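Local coordinates for protein 6-phosphogluconate dehydrogenase, NAD-binding (Mycolicibacterium smegmatis MC2 155, PDB 6SMT) that reduces imines with S-enantioselectivity, probably using the NADPH bound to its Rossmann domain as the hydride source, at residues B[78-81]-B[82-86]; B[131-135]-B[136-140]; B[219-222]-B[223-227]. All coordinates share one frame; numbering follows the deposited sequence. Where two conformers were deposited one is given.

Contact 1: residues B[78-81]-B[82-86]; sequences DAVD and AILTA. With NDP (NADPH dihydro-nicotinamide-adenine-dinucleotide phosphate), chain L.
Thr85 grips the carbonyl of Asp81 twice: its OG1 lies 2.8 Å from Asp81 O, and its backbone N donates to the same oxygen. The two donors come from opposite faces of the carbonyl plane. The hydroxyl can turn back on the helix because OG1 sits beside Thr85's own N, anti to the carbonyl carbon (chi1 -59°). All this happens within helix 77-87, the crossover helix of the Rossmann beta-alpha-beta unit between strands 69-72 and 95-98. Ordinary i to i+4 bonds continue the pattern, Ala82 N to Asp78 O (3.0 Å), Ile83 N to Ala79 O and Leu84 N to Val80 O. Both acidic side chains face helix 104-116, where Asp78 OD1 forms a salt bridge with Arg106 and Asp81 OD1, in a buried setting, a hydrogen bond with Thr110.

Packing splits over two faces of the helix. Val80 and Leu84 lie alongside each other and point the same way, with CG1 of Val80 3.7 Å from CD1 of Leu84; both also touch Thr110. The other face serves the cofactor. Ile83 bends CG1 back over the preceding turn, where it comes within 3.3 Å of Ala79 O, and its CD1 continues to the adenine, 3.8 Å from C2A of the NADPH. The Ala79 methyl, by contrast, meets the purine directly from the helix surface. Both methyls approach the same face of the purine, and Ala79 CB stands almost straight over the ring atom C5A, 3.5 Å away.

Contact 2: residues B[131-135]-B[136-140]; sequences DTIGT and RGASI
Thr135 and Gly137 meet through a hydroxyl that works in both directions. Thr135 OG1 accepts from Gly137 N at 3.1 Å, an ST turn, and gives its own proton to Thr132 O at 2.7 Å. It can do both because OG1 stands between Thr135's backbone N and carbonyl carbon (chi1 84°). Two beta turns share this residue: a type II turn from Thr132 to Thr135 and a type I turn from Thr135 to Ala138, together leading into strand 139-143 of the Rossmann sheet.

The type I turn is closed by Ala138 N on Thr135 O (3.1 Å), nearly straight at the hydrogen (166°) but with the donor well above the carbonyl plane. Thr135 N on Thr132 O is only a weak bond. Gly134, with phi at 86°, takes the third place of the type II turn, where a CB would run into the preceding carbonyl. Ala138 CB fills the inside of the bend, 3.5 Å from Thr132 OG1 and 4.2 Å from Ile133 CD1.

Other polar ends are met by neighbours: Thr132 OG1 by Pro129 O and Thr128, Arg136 NH2 by Asp157 O, and Arg136 O by Gln161 NE2. Backbone bonds of Gly134 to Leu159 and Ala138 to Gln161 also hold the bend, as does the packing of Ile133 on Met21, Ala28 and Ile126. Accepting from one turn and donating to the other, the Thr135 hydroxyl links the two.

Contact 3: residues B[219-222]-B[223-227]; sequences SPIF and TEVAQ
This is an i to i+4 contact within one helix, Ser219 to Thr223 and onward, on helix 204-231 of the C-terminal helical domain, where that helix packs against the second subunit. Ser219 O receives Thr223 N at 2.9 Å, nearly along the C=O axis. Thr223 OG1 lies 3.0 Å from the same oxygen, folded back beside its own N (chi1 -67°), though its proton has another acceptor within reach. Pro220 has no N-H to give to the turn before, and the helix kinks there, yet its carbonyl is used: Glu224 N donates to Pro220 O at 3.1 Å. Val225 N then bonds to Ile221 O, and Ala226 N to Phe222 O at 2.9 Å with a straight 172° at the hydrogen.

Ile221 and Val225 share a face, their CG2 methyls 4.4 Å apart, a loose touch. The closer approach is Val225 CG2 to Ile221 O, 3.3 Å. Beyond them, Ile221 reaches the bound 2-ethylhexanol and Phe183 of the second subunit, while Val225 lies against Ile285 and Ser286.

Phe222 stacks its ring on Phe190 of the second subunit, and Ser219 OG bonds to His212 there. Glu224 turns to Arg228 in a salt bridge. With the backbone bonded regularly past the kink, the aromatic ring of Phe222, the hydroxyl of Ser219 and the aliphatic Ile221 all meet the second subunit, and Ile221 serves the ligand as well.

How the contacts relate
The three contacts follow one another along the chain and touch nowhere. Contacts 1 and 2 share the Rossmann domain, their centres about 26 Å apart: contact 1 lines the adenine end of NADPH, while in contact 2 the side chain of Ile133 comes about 4 Å from that of Met21, an NADPH-binding residue, and about 7 Å from the cofactor. Contact 3 belongs to the helical domain, with its centre about 40 Å from that of contact 1, across the chain's centre, and about 25 Å from that of contact 2. Its Ile221 touches a bound 2-ethylhexanol and packs on the second subunit, which also lends Ser243 to the NADPH held by this chain.

Contact 1: residues B[78-81]-B[82-86]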
ATOM      1  N   ASP B  78      24.851  -8.183 -10.165  1.00 16.59           N
ATOM      2  CA  ASP B  78      26.220  -8.712  -9.901  1.00 18.24           C
ATOM      3  C   ASP B  78      26.212 -10.232 -10.157  1.00 18.74           C
ATOM      4  O   ASP B  78      27.137 -10.762 -10.837  1.00 19.73           O
ATOM      5  CB  ASP B  78      26.712  -8.405  -8.502  1.00 19.77           C
ATOM      6  CG  ASP B  78      27.136  -6.941  -8.343  1.00 19.94           C
ATOM      7  OD1 ASP B  78      27.501  -6.301  -9.312  1.00 22.85           O
ATOM      8  OD2 ASP B  78      27.217  -6.562  -7.221  1.00 25.98           O
ATOM      9  N   ALA B  79      25.141 -10.927  -9.774  1.00 17.57           N
ATOM     10  CA  ALA B  79      25.013 -12.370 -10.053  1.00 17.25           C
ATOM     11  C   ALA B  79      24.802 -12.578 -11.517  1.00 16.67           C
ATOM     12  O   ALA B  79      25.424 -13.485 -12.110  1.00 18.16           O
ATOM     13  CB  ALA B  79      23.913 -12.926  -9.232  1.00 17.94           C
ATOM     14  N   VAL B  80      23.901 -11.842 -12.197  1.00 15.94           N
ATOM     15  CA  VAL B  80      23.731 -12.006 -13.653  1.00 15.50           C
ATOM     16  C   VAL B  80      25.075 -11.908 -14.371  1.00 17.20           C
ATOM     17  O   VAL B  80      25.337 -12.746 -15.215  1.00 17.76           O
ATOM     18  CB  VAL B  80      22.758 -10.951 -14.228  1.00 14.84           C
ATOM     19  CG1 VAL B  80      22.679 -10.982 -15.742  1.00 15.74           C
ATOM     20  CG2 VAL B  80      21.369 -11.156 -13.651  1.00 14.80           C
ATOM     21  N   ASP B  81      25.818 -10.850 -14.049  1.00 16.85           N
ATOM     22  CA  ASP B  81      27.037 -10.556 -14.826  1.00 18.53           C
ATOM     23  C   ASP B  81      28.105 -11.622 -14.503  1.00 19.46           C
ATOM     24  O   ASP B  81      28.842 -12.002 -15.445  1.00 21.47           O
ATOM     25  CB  ASP B  81      27.503  -9.155 -14.522  1.00 19.52           C
ATOM     26  CG  ASP B  81      26.532  -8.095 -15.080  1.00 21.04           C
ATOM     27  OD1 ASP B  81      25.627  -8.442 -15.918  1.00 19.84           O
ATOM     28  OD2 ASP B  81      26.749  -6.884 -14.770  1.00 20.94           O
ATOM     29  N   ALA B  82      28.107 -12.151 -13.296  1.00 18.86           N
ATOM     30  CA  ALA B  82      29.054 -13.254 -12.963  1.00 19.92           C
ATOM     31  C   ALA B  82      28.669 -14.511 -13.774  1.00 21.62           C
ATOM     32  O   ALA B  82      29.588 -15.270 -14.283  1.00 21.63           O
ATOM     33  CB  ALA B  82      29.052 -13.531 -11.497  1.00 21.11           C
ATOM     34  N   ILE B  83      27.385 -14.810 -13.941  1.00 18.24           N
ATOM     35  CA  ILE B  83      26.945 -15.970 -14.735  1.00 18.14           C
ATOM     36  C   ILE B  83      27.284 -15.737 -16.193  1.00 20.81           C
ATOM     37  O   ILE B  83      27.811 -16.652 -16.850  1.00 19.06           O
ATOM     38  CB  ILE B  83      25.453 -16.211 -14.503  1.00 18.75           C
ATOM     39  CG1 ILE B  83      25.206 -16.659 -13.080  1.00 18.39           C
ATOM     40  CG2 ILE B  83      24.856 -17.136 -15.545  1.00 20.02           C
ATOM     41  CD1 ILE B  83      23.709 -16.527 -12.674  1.00 18.91           C
ATOM     42  N   LEU B  84      27.032 -14.575 -16.752  1.00 19.71           N
ATOM     43  CA  LEU B  84      27.304 -14.318 -18.169  1.00 22.53           C
ATOM     44  C   LEU B  84      28.834 -14.334 -18.370  1.00 22.67           C
ATOM     45  O   LEU B  84      29.247 -14.883 -19.417  1.00 25.68           O
ATOM     46  CB  LEU B  84      26.701 -12.976 -18.547  1.00 25.36           C
ATOM     47  CG  LEU B  84      25.180 -12.978 -18.578  1.00 28.05           C
ATOM     48  CD1 LEU B  84      24.699 -11.544 -18.831  1.00 31.49           C
ATOM     49  CD2 LEU B  84      24.614 -13.937 -19.615  1.00 30.56           C
ATOM     50  N   THR B  85      29.640 -13.821 -17.435  1.00 20.67           N
ATOM     51  CA  THR B  85      31.134 -13.891 -17.543  1.00 23.65           C
ATOM     52  C   THR B  85      31.501 -15.387 -17.641  1.00 25.66           C
ATOM     53  O   THR B  85      32.363 -15.721 -18.557  1.00 26.42           O
ATOM     54  CB  THR B  85      31.847 -13.182 -16.406  1.00 26.78           C
ATOM     55  OG1 THR B  85      31.386 -11.828 -16.495  1.00 28.33           O
ATOM     56  CG2 THR B  85      33.351 -13.325 -16.538  1.00 28.06           C
ATOM     57  N   ALA B  86      31.011 -16.242 -16.752  1.00 23.40           N
ATOM     58  CA  ALA B  86      31.284 -17.700 -16.767  1.00 22.83           C
ATOM     59  C   ALA B  86      30.847 -18.298 -18.096  1.00 23.07           C
ATOM     60  O   ALA B  86      31.518 -19.321 -18.559  1.00 22.96           O
ATOM     61  CB  ALA B  86      30.670 -18.419 -15.612  1.00 24.73           C
TER
HETATM   62  PA  NDP L 301      16.586 -14.594  -5.052  1.00 15.55           P
HETATM   63  O1A NDP L 301      16.390 -13.153  -5.420  1.00 16.18           O
HETATM   64  O2A NDP L 301      16.664 -15.000  -3.613  1.00 17.89           O
HETATM   65  O5B NDP L 301      17.842 -15.144  -5.847  1.00 17.08           O
HETATM   66  C5B NDP L 301      18.206 -16.517  -5.619  1.00 18.22           C
HETATM   67  C4B NDP L 301      18.858 -17.049  -6.870  1.00 15.71           C
HETATM   68  O4B NDP L 301      20.050 -16.279  -7.200  1.00 15.83           O
HETATM   69  C3B NDP L 301      19.350 -18.499  -6.688  1.00 15.67           C
HETATM   70  O3B NDP L 301      19.284 -19.211  -7.909  1.00 16.56           O
HETATM   71  C2B NDP L 301      20.787 -18.269  -6.273  1.00 16.66           C
HETATM   72  O2B NDP L 301      21.715 -19.330  -6.476  1.00 17.41           O
HETATM   73  C1B NDP L 301      21.138 -17.182  -7.270  1.00 16.62           C
HETATM   74  N9A NDP L 301      22.363 -16.452  -6.963  1.00 18.53           N
HETATM   75  C8A NDP L 301      22.598 -15.577  -5.927  1.00 18.71           C
HETATM   76  N7A NDP L 301      23.810 -15.074  -5.954  1.00 20.93           N
HETATM   77  C5A NDP L 301      24.421 -15.653  -7.054  1.00 21.13           C
HETATM   78  C6A NDP L 301      25.725 -15.578  -7.606  1.00 22.93           C
HETATM   79  N6A NDP L 301      26.675 -14.759  -7.163  1.00 28.10           N
HETATM   80  N1A NDP L 301      25.976 -16.330  -8.700  1.00 23.66           N
HETATM   81  C2A NDP L 301      25.023 -17.121  -9.200  1.00 22.47           C
HETATM   82  N3A NDP L 301      23.775 -17.293  -8.751  1.00 21.29           N
HETATM   83  C4A NDP L 301      23.544 -16.546  -7.665  1.00 19.14           C
HETATM   84  O3  NDP L 301      15.465 -15.554  -5.678  1.00 16.89           O
HETATM   85  PN  NDP L 301      14.046 -15.468  -6.319  1.00 14.94           P
HETATM   86  O1N NDP L 301      13.850 -16.689  -7.101  1.00 15.19           O
HETATM   87  O2N NDP L 301      13.053 -15.156  -5.256  1.00 15.13           O
HETATM   88  O5D NDP L 301      14.074 -14.165  -7.260  1.00 13.61           O
HETATM   89  C5D NDP L 301      14.884 -14.129  -8.429  1.00 14.31           C
HETATM   90  C4D NDP L 301      14.709 -12.756  -9.030  1.00 14.32           C
HETATM   91  O4D NDP L 301      13.319 -12.621  -9.421  1.00 13.72           O
HETATM   92  C3D NDP L 301      15.037 -11.566  -8.118  1.00 13.44           C
HETATM   93  O3D NDP L 301      15.740 -10.531  -8.795  1.00 14.46           O
HETATM   94  C2D NDP L 301      13.660 -11.079  -7.702  1.00 13.44           C
HETATM   95  O2D NDP L 301      13.574  -9.701  -7.353  1.00 14.27           O
HETATM   96  C1D NDP L 301      12.793 -11.402  -8.891  1.00 13.14           C
HETATM   97  N1N NDP L 301      11.374 -11.632  -8.557  1.00 13.61           N
HETATM   98  C2N NDP L 301      11.027 -12.555  -7.606  1.00 13.52           C
HETATM   99  C3N NDP L 301       9.741 -12.726  -7.219  1.00 13.23           C
HETATM  100  C7N NDP L 301       9.343 -13.706  -6.189  1.00 15.26           C
HETATM  101  O7N NDP L 301       8.127 -13.723  -5.891  1.00 16.88           O
HETATM  102  N7N NDP L 301      10.208 -14.540  -5.636  1.00 13.95           N
HETATM  103  C4N NDP L 301       8.693 -11.901  -7.785  1.00 14.64           C
HETATM  104  C5N NDP L 301       9.103 -10.985  -8.829  1.00 14.54           C
HETATM  105  C6N NDP L 301      10.358 -10.891  -9.209  1.00 13.53           C
HETATM  106  P2B NDP L 301      21.758 -20.494  -5.339  1.00 20.06           P
HETATM  107  O1X NDP L 301      23.072 -21.258  -5.684  1.00 21.17           O
HETATM  108  O2X NDP L 301      21.877 -19.782  -3.994  1.00 21.25           O
HETATM  109  O3X NDP L 301      20.539 -21.323  -5.399  1.00 19.90           O

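Contact 2: residues B[131-135]-B[136-140]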
ATOM      1  N   ASP B 131       3.119 -17.579  -7.496  0.50 17.56           N
ATOM      2  CA  ASP B 131       1.862 -18.357  -7.713  0.50 18.53           C
ATOM      3  C   ASP B 131       1.243 -17.945  -9.065  0.50 17.63           C
ATOM      4  O   ASP B 131       0.570 -18.813  -9.729  0.50 17.76           O
ATOM      5  CB  ASP B 131       0.900 -18.155  -6.522  0.50 21.25           C
ATOM      6  CG  ASP B 131       0.472 -16.719  -6.376  0.50 23.72           C
ATOM      7  OD1 ASP B 131       1.169 -15.965  -5.700  0.50 30.41           O
ATOM      8  OD2 ASP B 131      -0.550 -16.381  -6.938  0.50 32.03           O
ATOM      9  N   THR B 132       1.457 -16.702  -9.524  1.00 18.28           N
ATOM     10  CA  THR B 132       0.817 -16.113 -10.714  1.00 18.08           C
ATOM     11  C   THR B 132       1.458 -16.647 -11.995  1.00 15.09           C
ATOM     12  O   THR B 132       0.930 -16.430 -13.090  1.00 15.51           O
ATOM     13  CB  THR B 132       0.911 -14.557 -10.717  1.00 17.95           C
ATOM     14  OG1 THR B 132       2.311 -14.124 -10.870  1.00 19.56           O
ATOM     15  CG2 THR B 132       0.263 -13.968  -9.515  1.00 21.20           C
ATOM     16  N   ILE B 133       2.685 -17.081 -11.949  1.00 15.05           N
ATOM     17  CA  ILE B 133       3.467 -17.355 -13.154  1.00 15.38           C
ATOM     18  C   ILE B 133       2.808 -18.462 -13.956  1.00 15.18           C
ATOM     19  O   ILE B 133       2.365 -19.504 -13.369  1.00 18.29           O
ATOM     20  CB  ILE B 133       4.919 -17.694 -12.806  1.00 15.98           C
ATOM     21  CG1 ILE B 133       5.600 -16.560 -12.091  1.00 16.76           C
ATOM     22  CG2 ILE B 133       5.747 -18.169 -13.965  1.00 17.91           C
ATOM     23  CD1 ILE B 133       5.749 -15.318 -12.841  1.00 16.35           C
ATOM     24  N   GLY B 134       2.707 -18.271 -15.231  1.00 16.34           N
ATOM     25  CA  GLY B 134       2.016 -19.239 -16.113  1.00 17.79           C
ATOM     26  C   GLY B 134       0.531 -18.976 -16.170  1.00 19.76           C
ATOM     27  O   GLY B 134      -0.194 -19.865 -16.692  1.00 22.91           O
ATOM     28  N   THR B 135       0.035 -17.882 -15.643  1.00 17.73           N
ATOM     29  CA  THR B 135      -1.392 -17.460 -15.629  1.00 18.60           C
ATOM     30  C   THR B 135      -1.531 -16.045 -16.163  1.00 18.36           C
ATOM     31  O   THR B 135      -0.551 -15.223 -16.152  1.00 18.37           O
ATOM     32  CB  THR B 135      -2.060 -17.603 -14.254  1.00 20.25           C
ATOM     33  OG1 THR B 135      -1.785 -16.448 -13.448  1.00 18.63           O
ATOM     34  CG2 THR B 135      -1.651 -18.856 -13.497  1.00 21.33           C
ATOM     35  N   ARG B 136      -2.764 -15.648 -16.475  1.00 19.84           N
ATOM     36  CA  ARG B 136      -3.048 -14.264 -16.857  1.00 22.66           C
ATOM     37  C   ARG B 136      -2.927 -13.282 -15.698  1.00 19.29           C
ATOM     38  O   ARG B 136      -2.899 -12.080 -15.953  1.00 21.25           O
ATOM     39  CB  ARG B 136      -4.434 -14.216 -17.484  1.00 29.73           C
ATOM     40  CG  ARG B 136      -4.543 -15.097 -18.723  1.00 35.23           C
ATOM     41  CD  ARG B 136      -3.724 -14.682 -19.928  1.00 41.96           C
ATOM     42  NE  ARG B 136      -2.440 -15.333 -19.888  1.00 48.39           N
ATOM     43  CZ  ARG B 136      -1.351 -14.883 -20.513  1.00 45.11           C
ATOM     44  NH1 ARG B 136      -1.399 -13.813 -21.306  1.00 48.33           N
ATOM     45  NH2 ARG B 136      -0.244 -15.566 -20.358  1.00 36.06           N
ATOM     46  N   GLY B 137      -2.730 -13.735 -14.478  1.00 17.11           N
ATOM     47  CA  GLY B 137      -2.473 -12.853 -13.333  1.00 16.39           C
ATOM     48  C   GLY B 137      -1.025 -12.410 -13.225  1.00 15.30           C
ATOM     49  O   GLY B 137      -0.780 -11.587 -12.321  1.00 17.05           O
ATOM     50  N   ALA B 138      -0.149 -12.998 -14.018  1.00 14.52           N
ATOM     51  CA  ALA B 138       1.239 -12.494 -13.996  1.00 14.13           C
ATOM     52  C   ALA B 138       1.402 -11.332 -14.913  1.00 13.27           C
ATOM     53  O   ALA B 138       0.742 -11.225 -15.957  1.00 13.63           O
ATOM     54  CB  ALA B 138       2.215 -13.601 -14.365  1.00 14.03           C
ATOM     55  N   SER B 139       2.410 -10.509 -14.605  1.00 13.32           N
ATOM     56  CA  SER B 139       2.798  -9.379 -15.466  1.00 12.60           C
ATOM     57  C   SER B 139       4.306  -9.293 -15.513  1.00 13.86           C
ATOM     58  O   SER B 139       4.936  -9.241 -14.461  1.00 14.30           O
ATOM     59  CB  SER B 139       2.219  -8.089 -14.957  1.00 13.72           C
ATOM     60  OG  SER B 139       2.730  -6.960 -15.681  1.00 15.45           O
ATOM     61  N   ILE B 140       4.855  -9.215 -16.731  1.00 12.22           N
ATOM     62  CA  ILE B 140       6.312  -9.083 -16.949  1.00 12.34           C
ATOM     63  C   ILE B 140       6.478  -7.920 -17.910  1.00 11.64           C
ATOM     64  O   ILE B 140       5.827  -7.848 -18.984  1.00 12.49           O
ATOM     65  CB  ILE B 140       6.964 -10.383 -17.430  1.00 12.54           C
ATOM     66  CG1 ILE B 140       6.572 -11.577 -16.566  1.00 14.61           C
ATOM     67  CG2 ILE B 140       8.477 -10.155 -17.440  1.00 13.35           C
ATOM     68  CD1 ILE B 140       7.141 -12.875 -17.062  1.00 17.81           C
TER

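Contact 3: residues B[219-222]-B[223-227]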
ATOM      1  N   SER B 219      -6.887   1.937  -5.231  1.00 15.49           N
ATOM      2  CA  SER B 219      -6.785   2.258  -6.683  1.00 15.84           C
ATOM      3  C   SER B 219      -7.507   3.534  -7.023  1.00 16.67           C
ATOM      4  O   SER B 219      -6.899   4.376  -7.704  1.00 16.33           O
ATOM      5  CB  SER B 219      -7.239   1.094  -7.546  1.00 18.62           C
ATOM      6  OG  SER B 219      -6.165   0.202  -7.756  1.00 20.62           O
ATOM      7  N   PRO B 220      -8.772   3.788  -6.573  1.00 17.51           N
ATOM      8  CA  PRO B 220      -9.340   5.065  -6.985  1.00 18.32           C
ATOM      9  C   PRO B 220      -8.672   6.297  -6.414  1.00 17.43           C
ATOM     10  O   PRO B 220      -8.619   7.327  -7.067  1.00 18.12           O
ATOM     11  CB  PRO B 220     -10.789   4.941  -6.500  1.00 21.50           C
ATOM     12  CG  PRO B 220     -11.013   3.464  -6.454  1.00 23.27           C
ATOM     13  CD  PRO B 220      -9.709   2.882  -5.936  1.00 18.86           C
ATOM     14  N   ILE B 221      -8.127   6.133  -5.187  1.00 15.83           N
ATOM     15  CA  ILE B 221      -7.392   7.232  -4.545  1.00 15.17           C
ATOM     16  C   ILE B 221      -6.115   7.509  -5.364  1.00 14.39           C
ATOM     17  O   ILE B 221      -5.758   8.667  -5.626  1.00 14.84           O
ATOM     18  CB  ILE B 221      -7.173   6.949  -3.068  1.00 15.66           C
ATOM     19  CG1 ILE B 221      -8.540   7.034  -2.369  1.00 18.18           C
ATOM     20  CG2 ILE B 221      -6.183   7.887  -2.497  1.00 17.13           C
ATOM     21  CD1 ILE B 221      -8.576   6.523  -1.004  1.00 19.43           C
ATOM     22  N   PHE B 222      -5.360   6.450  -5.723  1.00 14.08           N
ATOM     23  CA  PHE B 222      -4.114   6.595  -6.488  1.00 13.65           C
ATOM     24  C   PHE B 222      -4.424   7.226  -7.863  1.00 13.48           C
ATOM     25  O   PHE B 222      -3.687   8.069  -8.335  1.00 14.66           O
ATOM     26  CB  PHE B 222      -3.415   5.263  -6.643  1.00 13.46           C
ATOM     27  CG  PHE B 222      -2.838   4.641  -5.392  1.00 13.01           C
ATOM     28  CD1 PHE B 222      -2.694   5.332  -4.194  1.00 13.52           C
ATOM     29  CD2 PHE B 222      -2.260   3.419  -5.479  1.00 12.59           C
ATOM     30  CE1 PHE B 222      -2.125   4.713  -3.093  1.00 12.89           C
ATOM     31  CE2 PHE B 222      -1.657   2.813  -4.380  1.00 12.80           C
ATOM     32  CZ  PHE B 222      -1.586   3.462  -3.204  1.00 12.00           C
ATOM     33  N   THR B 223      -5.501   6.801  -8.507  1.00 14.12           N
ATOM     34  CA  THR B 223      -5.888   7.383  -9.803  1.00 16.17           C
ATOM     35  C   THR B 223      -6.101   8.874  -9.661  1.00 15.00           C
ATOM     36  O   THR B 223      -5.564   9.633 -10.488  1.00 16.12           O
ATOM     37  CB  THR B 223      -7.172   6.737 -10.289  1.00 18.21           C
ATOM     38  OG1 THR B 223      -6.865   5.379 -10.579  1.00 19.06           O
ATOM     39  CG2 THR B 223      -7.742   7.465 -11.497  1.00 21.55           C
ATOM     40  N   GLU B 224      -6.774   9.300  -8.586  1.00 15.04           N
ATOM     41  CA  GLU B 224      -6.985  10.737  -8.361  1.00 16.30           C
ATOM     42  C   GLU B 224      -5.684  11.487  -8.070  1.00 16.64           C
ATOM     43  O   GLU B 224      -5.466  12.595  -8.616  1.00 17.58           O
ATOM     44  CB  GLU B 224      -8.083  10.974  -7.305  1.00 17.75           C
ATOM     45  CG  GLU B 224      -8.257  12.486  -7.094  1.00 21.43           C
ATOM     46  CD  GLU B 224      -9.395  12.901  -6.186  1.00 31.19           C
ATOM     47  OE1 GLU B 224     -10.170  11.989  -5.767  1.00 31.18           O
ATOM     48  OE2 GLU B 224      -9.466  14.099  -5.814  1.00 30.68           O
ATOM     49  N   VAL B 225      -4.844  10.918  -7.223  1.00 14.30           N
ATOM     50  CA  VAL B 225      -3.577  11.576  -6.856  1.00 15.57           C
ATOM     51  C   VAL B 225      -2.722  11.700  -8.124  1.00 15.36           C
ATOM     52  O   VAL B 225      -2.179  12.779  -8.361  1.00 16.54           O
ATOM     53  CB  VAL B 225      -2.852  10.806  -5.745  1.00 15.21           C
ATOM     54  CG1 VAL B 225      -1.427  11.228  -5.608  1.00 16.42           C
ATOM     55  CG2 VAL B 225      -3.623  10.846  -4.438  1.00 16.56           C
ATOM     56  N   ALA B 226      -2.617  10.681  -8.968  1.00 15.20           N
ATOM     57  CA  ALA B 226      -1.859  10.772 -10.221  1.00 15.19           C
ATOM     58  C   ALA B 226      -2.370  11.854 -11.160  1.00 17.22           C
ATOM     59  O   ALA B 226      -1.588  12.597 -11.694  1.00 18.57           O
ATOM     60  CB  ALA B 226      -1.866   9.446 -10.912  1.00 15.93           C
ATOM     61  N   GLN B 227      -3.704  11.976 -11.269  1.00 16.97           N
ATOM     62  CA  GLN B 227      -4.281  13.029 -12.134  1.00 19.15           C
ATOM     63  C   GLN B 227      -3.961  14.398 -11.563  1.00 19.30           C
ATOM     64  O   GLN B 227      -3.618  15.303 -12.316  1.00 19.28           O
ATOM     65  CB  GLN B 227      -5.754  12.757 -12.329  1.00 21.85           C
ATOM     66  CG  GLN B 227      -6.341  13.739 -13.377  1.00 26.55           C
ATOM     67  CD  GLN B 227      -5.840  13.400 -14.767  1.00 32.99           C
ATOM     68  OE1 GLN B 227      -5.938  12.231 -15.143  1.00 37.39           O
ATOM     69  NE2 GLN B 227      -5.206  14.358 -15.475  1.00 32.89           N
TER